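Local atomic coordinates of GXWXG domain-containing protein (Thermomonospora curvata, PDB entry 4MVE), a protein that is of unknown function but combines a GXWXG sequence region with a DUF4334 region in one compact, largely antiparallel beta fold. Residues A[67-72]-A[120-125]; A[77-82]-A[87-92]. All blocks are in the same frame, centred on the assembly; numbering follows the deposited sequence.

Interaction 1 (A[67-72]-A[120-125])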
loop_
_atom_site.group_PDB
_atom_site.type_symbol
_atom_site.label_atom_id
_atom_site.label_comp_id
_atom_site.label_asym_id
_atom_site.label_seq_id
_atom_site.Cartn_x
_atom_site.Cartn_y
_atom_site.Cartn_z
ATOM N N LYS A 67 2.062 0.755 -7.672
ATOM C CA LYS A 67 1.958 2.241 -7.592
ATOM C C LYS A 67 3.225 2.928 -8.031
ATOM O O LYS A 67 4.309 2.328 -7.943
ATOM C CB LYS A 67 1.651 2.689 -6.139
ATOM C CG LYS A 67 0.452 2.016 -5.475
ATOM C CD LYS A 67 0.230 2.511 -4.035
ATOM C CE LYS A 67 -0.965 1.869 -3.398
ATOM N NZ LYS A 67 -2.221 2.339 -4.037
ATOM N N ARG A 68 3.090 4.178 -8.531
ATOM C CA ARG A 68 4.235 5.024 -8.918
ATOM C C ARG A 68 4.127 6.362 -8.184
ATOM O O ARG A 68 3.126 7.058 -8.344
ATOM C CB ARG A 68 4.346 5.257 -10.437
ATOM C CG ARG A 68 5.685 5.990 -10.808
ATOM C CD ARG A 68 6.158 5.832 -12.257
ATOM N NE ARG A 68 5.280 6.524 -13.207
ATOM C CZ ARG A 68 5.629 7.577 -13.949
ATOM N NH1 ARG A 68 4.749 8.142 -14.762
ATOM N NH2 ARG A 68 6.849 8.094 -13.853
ATOM N N PHE A 69 5.105 6.680 -7.312
ATOM C CA PHE A 69 5.122 7.961 -6.601
ATOM C C PHE A 69 6.091 8.904 -7.374
ATOM O O PHE A 69 7.305 8.708 -7.280
ATOM C CB PHE A 69 5.528 7.751 -5.122
ATOM C CG PHE A 69 4.682 6.714 -4.399
ATOM C CD1 PHE A 69 3.593 7.103 -3.608
ATOM C CD2 PHE A 69 4.981 5.352 -4.494
ATOM C CE1 PHE A 69 2.798 6.143 -2.966
ATOM C CE2 PHE A 69 4.187 4.398 -3.853
ATOM C CZ PHE A 69 3.094 4.799 -3.107
ATOM N N ILE A 70 5.571 9.852 -8.194
ATOM C CA ILE A 70 6.461 10.743 -8.994
ATOM C C ILE A 70 7.106 11.763 -8.064
ATOM O O ILE A 70 8.327 11.875 -8.016
ATOM C CB ILE A 70 5.833 11.476 -10.240
ATOM C CG1 ILE A 70 4.663 10.743 -10.996
ATOM C CG2 ILE A 70 6.866 12.099 -11.164
ATOM C CD1 ILE A 70 4.860 9.460 -11.481
ATOM N N ASP A 71 6.268 12.531 -7.373
ATOM C CA ASP A 71 6.636 13.554 -6.404
ATOM C C ASP A 71 5.508 13.585 -5.348
ATOM O O ASP A 71 4.509 12.851 -5.489
ATOM C CB ASP A 71 6.871 14.924 -7.082
ATOM C CG ASP A 71 5.732 15.455 -7.957
ATOM O OD1 ASP A 71 4.585 15.562 -7.451
ATOM O OD2 ASP A 71 6.012 15.875 -9.106
ATOM N N ARG A 72 5.674 14.417 -4.305
ATOM C CA ARG A 72 4.717 14.586 -3.195
ATOM C C ARG A 72 3.285 14.888 -3.692
ATOM O O ARG A 72 2.312 14.609 -2.991
ATOM C CB ARG A 72 5.227 15.751 -2.312
ATOM C CG ARG A 72 4.448 16.071 -1.042
ATOM C CD ARG A 72 5.060 17.295 -0.373
ATOM N NE ARG A 72 4.235 17.819 0.719
ATOM C CZ ARG A 72 3.395 18.846 0.603
ATOM N NH1 ARG A 72 2.710 19.273 1.656
ATOM N NH2 ARG A 72 3.240 19.459 -0.567
ATOM N N ASP A 120 -3.830 5.715 2.387
ATOM C CA ASP A 120 -2.960 4.556 2.664
ATOM C C ASP A 120 -1.785 5.014 3.515
ATOM O O ASP A 120 -0.922 5.745 3.013
ATOM C CB ASP A 120 -2.449 3.877 1.383
ATOM C CG ASP A 120 -3.518 3.488 0.373
ATOM O OD1 ASP A 120 -4.624 3.072 0.798
ATOM O OD2 ASP A 120 -3.227 3.529 -0.833
ATOM N N HIS A 121 -1.758 4.593 4.790
ATOM C CA HIS A 121 -0.728 4.942 5.800
ATOM C C HIS A 121 0.423 3.958 5.693
ATOM O O HIS A 121 0.205 2.753 5.822
ATOM C CB HIS A 121 -1.331 4.930 7.207
ATOM C CG HIS A 121 -2.531 5.810 7.351
ATOM N ND1 HIS A 121 -2.434 7.105 7.893
ATOM C CD2 HIS A 121 -3.833 5.554 7.060
ATOM C CE1 HIS A 121 -3.667 7.570 7.916
ATOM N NE2 HIS A 121 -4.549 6.662 7.450
ATOM N N PHE A 122 1.623 4.447 5.354
ATOM C CA PHE A 122 2.780 3.570 5.124
ATOM C C PHE A 122 3.709 3.456 6.326
ATOM O O PHE A 122 4.046 4.457 6.959
ATOM C CB PHE A 122 3.581 4.071 3.922
ATOM C CG PHE A 122 2.790 4.096 2.649
ATOM C CD1 PHE A 122 2.238 2.927 2.131
ATOM C CD2 PHE A 122 2.560 5.292 1.976
ATOM C CE1 PHE A 122 1.479 2.957 0.959
ATOM C CE2 PHE A 122 1.787 5.321 0.827
ATOM C CZ PHE A 122 1.270 4.150 0.309
ATOM N N ARG A 123 4.170 2.237 6.606
ATOM C CA ARG A 123 5.181 2.011 7.642
ATOM C C ARG A 123 6.290 1.179 7.029
ATOM O O ARG A 123 6.020 0.345 6.187
ATOM C CB ARG A 123 4.592 1.317 8.889
ATOM C CG ARG A 123 3.469 2.050 9.589
ATOM C CD ARG A 123 3.861 3.097 10.613
ATOM N NE ARG A 123 2.640 3.727 11.139
ATOM C CZ ARG A 123 1.986 3.316 12.223
ATOM N NH1 ARG A 123 2.460 2.313 12.955
ATOM N NH2 ARG A 123 0.864 3.918 12.595
ATOM N N ARG A 124 7.512 1.353 7.491
ATOM C CA ARG A 124 8.685 0.672 6.976
ATOM C C ARG A 124 8.770 -0.784 7.436
ATOM O O ARG A 124 8.676 -1.052 8.631
ATOM C CB ARG A 124 9.968 1.428 7.449
ATOM C CG ARG A 124 11.288 0.877 6.878
ATOM C CD ARG A 124 12.497 1.633 7.420
ATOM N NE ARG A 124 13.760 1.160 6.838
ATOM C CZ ARG A 124 14.502 0.184 7.349
ATOM N NH1 ARG A 124 14.125 -0.434 8.462
ATOM N NH2 ARG A 124 15.620 -0.190 6.747
ATOM N N VAL A 125 9.036 -1.693 6.501
ATOM C CA VAL A 125 9.393 -3.097 6.776
ATOM C C VAL A 125 10.949 -3.148 6.680
ATOM O O VAL A 125 11.611 -3.553 7.634
ATOM C CB VAL A 125 8.684 -4.147 5.882
ATOM C CG1 VAL A 125 9.300 -5.549 6.060
ATOM C CG2 VAL A 125 7.195 -4.172 6.172
HETATM O O HOH W 1 -4.655 1.894 -2.750
#
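F69 and F122 reach toward each other from opposite directions across the interior, where CE1 and CZ of F69 lie against CE2 and CZ of F122, CZ of F69 being 3.9 Å from CZ of F122. The ring planes stand at 88° with centroids 5.8 Å apart. Each ring leaves its strand with CG anti to the carbonyl carbon (chi1 -53° in F69), which turns it inward, toward the other strand. F69 also meets the ring of W44, and F122 is packed by M111, V130, F145 and L147. This direct ring-to-ring touch is the tight part of the contact. The two strands are not neighbours: the CA atoms of F69 and F122 are 12.7 Å apart, as expected for side chains filling the inside of a curled antiparallel sheet. With F69 cut back to an alanine, the W44 and F122 rings would both lose a neighbour, and F122 would probably be freer to shift. The polar end is looser, though also buried, and depends on a water. K67 extends its chain and bends only at the last torsion (chi4 -69°), bringing NZ 3.6 Å from OD2 of D120, a long salt bridge. A water fills the join, accepting from K67 NZ at 2.8 Å and donating to D120 OD2 at 2.9 Å. NZ is also hydrogen-bonded to the carbonyl oxygen of P77, on the strand that follows 64-71 in the chain.

Interaction 2 (A[77-82]-A[87-92])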
loop_
_atom_site.group_PDB
_atom_site.type_symbol
_atom_site.label_atom_id
_atom_site.label_comp_id
_atom_site.label_asym_id
_atom_site.label_seq_id
_atom_site.Cartn_x
_atom_site.Cartn_y
_atom_site.Cartn_z
ATOM N N PRO A 77 -1.867 5.767 -8.321
ATOM C CA PRO A 77 -2.193 4.742 -7.315
ATOM C C PRO A 77 -2.499 3.356 -7.860
ATOM O O PRO A 77 -2.409 2.377 -7.106
ATOM C CB PRO A 77 -3.430 5.314 -6.618
ATOM C CG PRO A 77 -4.077 6.185 -7.643
ATOM C CD PRO A 77 -2.986 6.714 -8.535
ATOM N N LEU A 78 -2.906 3.257 -9.125
ATOM C CA LEU A 78 -3.351 1.966 -9.676
ATOM C C LEU A 78 -2.700 1.587 -10.965
ATOM O O LEU A 78 -3.338 1.615 -12.024
ATOM C CB LEU A 78 -4.883 1.963 -9.872
ATOM C CG LEU A 78 -5.712 2.266 -8.610
ATOM C CD1 LEU A 78 -7.133 2.584 -8.991
ATOM C CD2 LEU A 78 -5.686 1.060 -7.632
ATOM N N LEU A 79 -1.436 1.150 -10.871
ATOM C CA LEU A 79 -0.723 0.593 -12.013
ATOM C C LEU A 79 -1.260 -0.784 -12.192
ATOM O O LEU A 79 -1.459 -1.474 -11.192
ATOM C CB LEU A 79 0.803 0.576 -11.799
ATOM C CG LEU A 79 1.509 1.935 -11.583
ATOM C CD1 LEU A 79 3.040 1.706 -11.391
ATOM C CD2 LEU A 79 1.225 2.929 -12.767
ATOM N N CYS A 80 -1.603 -1.154 -13.434
ATOM C CA CYS A 80 -2.192 -2.449 -13.730
ATOM C C CYS A 80 -1.477 -3.050 -14.880
ATOM O O CYS A 80 -0.795 -2.349 -15.634
ATOM C CB CYS A 80 -3.696 -2.336 -14.010
ATOM S SG CYS A 80 -4.661 -1.688 -12.624
ATOM N N ARG A 81 -1.645 -4.348 -15.032
ATOM C CA ARG A 81 -1.058 -5.071 -16.134
ATOM C C ARG A 81 -2.124 -5.307 -17.180
ATOM O O ARG A 81 -3.202 -5.846 -16.875
ATOM C CB ARG A 81 -0.427 -6.374 -15.652
ATOM C CG ARG A 81 0.704 -6.816 -16.560
ATOM C CD ARG A 81 1.352 -8.078 -16.067
ATOM N NE ARG A 81 2.233 -7.874 -14.912
ATOM C CZ ARG A 81 3.514 -7.532 -14.993
ATOM N NH1 ARG A 81 4.062 -7.254 -16.170
ATOM N NH2 ARG A 81 4.249 -7.431 -13.897
ATOM N N SER A 82 -1.853 -4.825 -18.406
ATOM C CA SER A 82 -2.755 -5.002 -19.542
ATOM C C SER A 82 -2.519 -6.419 -20.146
ATOM O O SER A 82 -1.502 -7.040 -19.801
ATOM C CB SER A 82 -2.536 -3.888 -20.563
ATOM O OG SER A 82 -1.202 -3.882 -21.040
ATOM N N ILE A 87 2.878 -2.390 -18.324
ATOM C CA ILE A 87 2.252 -1.818 -17.142
ATOM C C ILE A 87 1.756 -0.393 -17.462
ATOM O O ILE A 87 2.508 0.413 -18.013
ATOM C CB ILE A 87 3.197 -1.907 -15.912
ATOM C CG1 ILE A 87 3.295 -3.399 -15.463
ATOM C CG2 ILE A 87 2.683 -1.018 -14.766
ATOM C CD1 ILE A 87 4.525 -3.798 -14.694
ATOM N N TYR A 88 0.466 -0.116 -17.137
ATOM C CA TYR A 88 -0.171 1.169 -17.405
ATOM C C TYR A 88 -0.873 1.697 -16.162
ATOM O O TYR A 88 -1.304 0.946 -15.266
ATOM C CB TYR A 88 -1.160 1.062 -18.595
ATOM C CG TYR A 88 -2.473 0.409 -18.227
ATOM C CD1 TYR A 88 -2.571 -0.971 -18.081
ATOM C CD2 TYR A 88 -3.603 1.179 -17.947
ATOM C CE1 TYR A 88 -3.764 -1.574 -17.704
ATOM C CE2 TYR A 88 -4.793 0.590 -17.537
ATOM C CZ TYR A 88 -4.871 -0.787 -17.420
ATOM O OH TYR A 88 -6.049 -1.382 -17.058
ATOM N N SER A 89 -1.006 3.003 -16.136
ATOM C CA SER A 89 -1.653 3.696 -15.052
ATOM C C SER A 89 -3.158 3.818 -15.293
ATOM O O SER A 89 -3.575 4.526 -16.214
ATOM C CB SER A 89 -1.033 5.078 -14.889
ATOM O OG SER A 89 -1.760 5.759 -13.895
ATOM N N TYR A 90 -3.971 3.107 -14.473
ATOM C CA TYR A 90 -5.440 3.176 -14.514
ATOM C C TYR A 90 -5.855 4.470 -13.830
ATOM O O TYR A 90 -5.491 4.686 -12.670
ATOM C CB TYR A 90 -6.081 1.951 -13.848
ATOM C CG TYR A 90 -7.583 1.906 -14.023
ATOM C CD1 TYR A 90 -8.159 1.886 -15.293
ATOM C CD2 TYR A 90 -8.431 1.869 -12.921
ATOM C CE1 TYR A 90 -9.547 1.914 -15.457
ATOM C CE2 TYR A 90 -9.821 1.855 -13.075
ATOM C CZ TYR A 90 -10.373 1.877 -14.343
ATOM O OH TYR A 90 -11.735 1.839 -14.481
ATOM N N GLU A 91 -6.524 5.377 -14.557
ATOM C CA GLU A 91 -6.785 6.702 -13.971
ATOM C C GLU A 91 -8.259 7.048 -13.784
ATOM O O GLU A 91 -8.552 8.186 -13.401
ATOM C CB GLU A 91 -6.102 7.796 -14.824
ATOM C CG GLU A 91 -4.621 7.503 -15.008
ATOM C CD GLU A 91 -3.688 8.603 -15.465
ATOM O OE1 GLU A 91 -4.108 9.437 -16.301
ATOM O OE2 GLU A 91 -2.501 8.568 -15.053
ATOM N N LYS A 92 -9.162 6.066 -13.941
ATOM C CA LYS A 92 -10.595 6.324 -13.855
ATOM C C LYS A 92 -11.052 6.634 -12.407
ATOM O O LYS A 92 -12.083 7.291 -12.237
ATOM C CB LYS A 92 -11.395 5.151 -14.482
ATOM C CG LYS A 92 -12.899 5.101 -14.187
ATOM C CD LYS A 92 -13.699 6.048 -15.077
ATOM C CE LYS A 92 -14.897 6.640 -14.383
ATOM N NZ LYS A 92 -15.797 7.301 -15.365
HETATM O O HOH W 2 -2.871 4.969 -11.452
#
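C80 and Y88 form the hydrogen-bonded pair at the middle of a beta hairpin, in which strand 74-81 turns back into the short strand 87-89. Both backbone groups of each residue are used: C80 N gives to Y88 O at 2.8 Å, and Y88 N gives back to C80 O at 3.0 Å. Those two bonds are nearly straight, and L79 CA and I87 CA add CA-H...O contacts to the same two carbonyls. One step on, Y90 N donates to L78 O at 2.9 Å with the donor tilted 33° from the carbonyl plane. A water closes that end: it accepts from L78 N, donates to Y90 O, and is hydrogen-bonded to S89 OG. At the turn, S82 OG is bonded to D84 and S86, while R81 NH1 gives to the carbonyl of G85. Thus anchored, the R81 guanidinium has I87 CD1 over one face, 3.7 Å from NH2. L79 and S89 share that side of the sheet, CD2 of L79 touching CB of S89. On the opposite side the Y88 ring rises from the chi1 77° position, with CG between N and the carbonyl carbon; this leans it across the hairpin until its CE1 lies 3.8 Å from CB of C80.

How the interactions relate
Interaction 2 is nested along the chain inside the long loop closed by interaction 1: strand 64-71 turns back into strand 74-81, which pairs with 87-89, and strand 118-124 comes much later. The centres are 16 Å apart, interaction 1 about 7 Å from the chain centre and interaction 2 about 15 Å. Strands 64-71 and 74-81 are neighbours in the one curled antiparallel sheet, so the two meet directly: CD1 of L79 packs 3.6 Å from the backbone C of K67. Interaction 1 thus spans the interior between the GXWXG and DUF4334 regions, while interaction 2 extends the sheet toward its periphery.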